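Local coordinates for acetylxylan esterase / glucomannan deacetylase (PDB 2W9X), which removes acetyl groups from acetylated glucomannan and, less readily, from xylan, aiding the breakdown of plant cell wall polysaccharides, at residues T59-Q64 against F127-S132. Sequence-based numbering, arbitrary orientation.
Sequences TAFKGQ and FYTDPS
Thr59 lays its CG2 methyl over one face of the Phe127 ring, displaced from the middle toward the CG end. The methyl carbon sits 3.7 Å from the ring centroid and 17° off the ring normal, a CH-pi contact, with CG2 3.6 Å from Phe127 CG. Thr59 CB lies at much the same height above the ring, over CD2 at 3.7 Å, so the CB-CG2 bond runs nearly flat across that face. The threonine torsion divides the two branches: OG1 is anti to the backbone N (chi1 -162°) and hydrogen-bonds to the carbonyl O of Pro29, while CG2 is turned to the phenylalanine. One side chain thus meets an aromatic face with carbon and satisfies its buried hydroxyl elsewhere. The ring of Phe127 also packs edge-to-face with Phe124. Two residues further along both segments, the Thr129 methyl CG2 comes obliquely to the Phe61 ring, a looser touch at 4.4 Å from CE2. No hydrogen bond joins the segments; the side chains of Thr59, Phe61 and Thr129 all touch Leu28. Strands 56-62 and 122-128 belong to different antiparallel sheets, whose inward side chains meet here in the face-to-face packing of a beta-sandwich, as in the jelly-roll N-terminal domain of CE2 esterases.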
loop_
_atom_site.group_PDB
_atom_site.type_symbol
_atom_site.label_atom_id
_atom_site.label_comp_id
_atom_site.label_asym_id
_atom_site.label_seq_id
_atom_site.Cartn_x
_atom_site.Cartn_y
_atom_site.Cartn_z
ATOM N N THR B 59 11.051 -30.840 15.015
ATOM C CA THR B 59 11.554 -31.332 16.302
ATOM C C THR B 59 13.078 -31.187 16.434
ATOM O O THR B 59 13.777 -30.934 15.442
ATOM C CB THR B 59 11.092 -32.777 16.607
ATOM O OG1 THR B 59 11.259 -33.028 18.001
ATOM C CG2 THR B 59 11.879 -33.818 15.814
ATOM N N ALA B 60 13.576 -31.358 17.664
ATOM C CA ALA B 60 14.990 -31.196 17.982
ATOM C C ALA B 60 15.359 -32.106 19.142
ATOM O O ALA B 60 14.607 -32.212 20.124
ATOM C CB ALA B 60 15.305 -29.737 18.322
ATOM N N PHE B 61 16.514 -32.759 19.032
ATOM C CA PHE B 61 16.957 -33.717 20.055
ATOM C C PHE B 61 18.448 -34.036 19.978
ATOM O O PHE B 61 19.066 -33.939 18.914
ATOM C CB PHE B 61 16.154 -35.019 19.951
ATOM C CG PHE B 61 16.416 -35.793 18.691
ATOM C CD1 PHE B 61 15.852 -35.394 17.479
ATOM C CD2 PHE B 61 17.226 -36.921 18.714
ATOM C CE1 PHE B 61 16.100 -36.105 16.310
ATOM C CE2 PHE B 61 17.480 -37.641 17.550
ATOM C CZ PHE B 61 16.915 -37.234 16.345
ATOM N N LYS B 62 19.012 -34.415 21.124
ATOM C CA LYS B 62 20.329 -35.033 21.181
ATOM C C LYS B 62 20.120 -36.542 21.183
ATOM O O LYS B 62 19.419 -37.076 22.045
ATOM C CB LYS B 62 21.085 -34.598 22.440
ATOM N N GLY B 63 20.716 -37.215 20.203
ATOM C CA GLY B 63 20.567 -38.662 20.028
ATOM C C GLY B 63 20.879 -39.072 18.599
ATOM O O GLY B 63 21.198 -38.222 17.761
ATOM N N GLN B 64 20.771 -40.370 18.315
ATOM C CA GLN B 64 21.156 -40.905 17.002
ATOM C C GLN B 64 20.090 -41.712 16.246
ATOM O O GLN B 64 20.392 -42.308 15.209
ATOM N N PHE B 127 7.078 -37.845 15.949
ATOM C CA PHE B 127 8.509 -38.163 15.929
ATOM C C PHE B 127 8.879 -39.046 17.124
ATOM O O PHE B 127 8.834 -38.583 18.270
ATOM C CB PHE B 127 9.342 -36.875 16.013
ATOM C CG PHE B 127 9.145 -35.923 14.861
ATOM C CD1 PHE B 127 9.778 -36.143 13.639
ATOM C CD2 PHE B 127 8.359 -34.783 15.012
ATOM C CE1 PHE B 127 9.608 -35.257 12.575
ATOM C CE2 PHE B 127 8.185 -33.890 13.954
ATOM C CZ PHE B 127 8.814 -34.127 12.732
ATOM N N TYR B 128 9.279 -40.292 16.846
ATOM C CA TYR B 128 9.566 -41.289 17.885
ATOM C C TYR B 128 11.059 -41.620 18.010
ATOM O O TYR B 128 11.786 -41.635 17.002
ATOM C CB TYR B 128 8.729 -42.557 17.655
ATOM C CG TYR B 128 7.287 -42.391 18.091
ATOM C CD1 TYR B 128 6.790 -43.092 19.182
ATOM C CD2 TYR B 128 6.429 -41.508 17.424
ATOM C CE1 TYR B 128 5.468 -42.934 19.600
ATOM C CE2 TYR B 128 5.104 -41.337 17.837
ATOM C CZ TYR B 128 4.631 -42.054 18.921
ATOM O OH TYR B 128 3.325 -41.894 19.336
ATOM N N THR B 129 11.504 -41.873 19.253
ATOM C CA THR B 129 12.928 -42.075 19.544
ATOM C C THR B 129 13.169 -43.176 20.582
ATOM O O THR B 129 12.240 -43.867 21.022
ATOM C CB THR B 129 13.594 -40.778 20.090
ATOM O OG1 THR B 129 12.849 -39.615 19.648
ATOM C CG2 THR B 129 15.054 -40.665 19.612
ATOM N N ASP B 130 14.444 -43.330 20.937
ATOM C CA ASP B 130 14.882 -44.109 22.086
ATOM C C ASP B 130 14.722 -43.236 23.339
ATOM O O ASP B 130 15.034 -42.040 23.306
ATOM C CB ASP B 130 16.345 -44.527 21.905
ATOM N N PRO B 131 14.244 -43.824 24.454
ATOM C CA PRO B 131 13.914 -43.057 25.668
ATOM C C PRO B 131 15.094 -42.298 26.303
ATOM O O PRO B 131 14.871 -41.401 27.124
ATOM C CB PRO B 131 13.401 -44.130 26.636
ATOM C CG PRO B 131 13.047 -45.298 25.777
ATOM C CD PRO B 131 14.014 -45.268 24.646
ATOM N N SER B 132 16.324 -42.660 25.926
ATOM C CA SER B 132 17.535 -42.006 26.433
ATOM C C SER B 132 17.833 -40.623 25.825
ATOM O O SER B 132 18.648 -39.874 26.373
#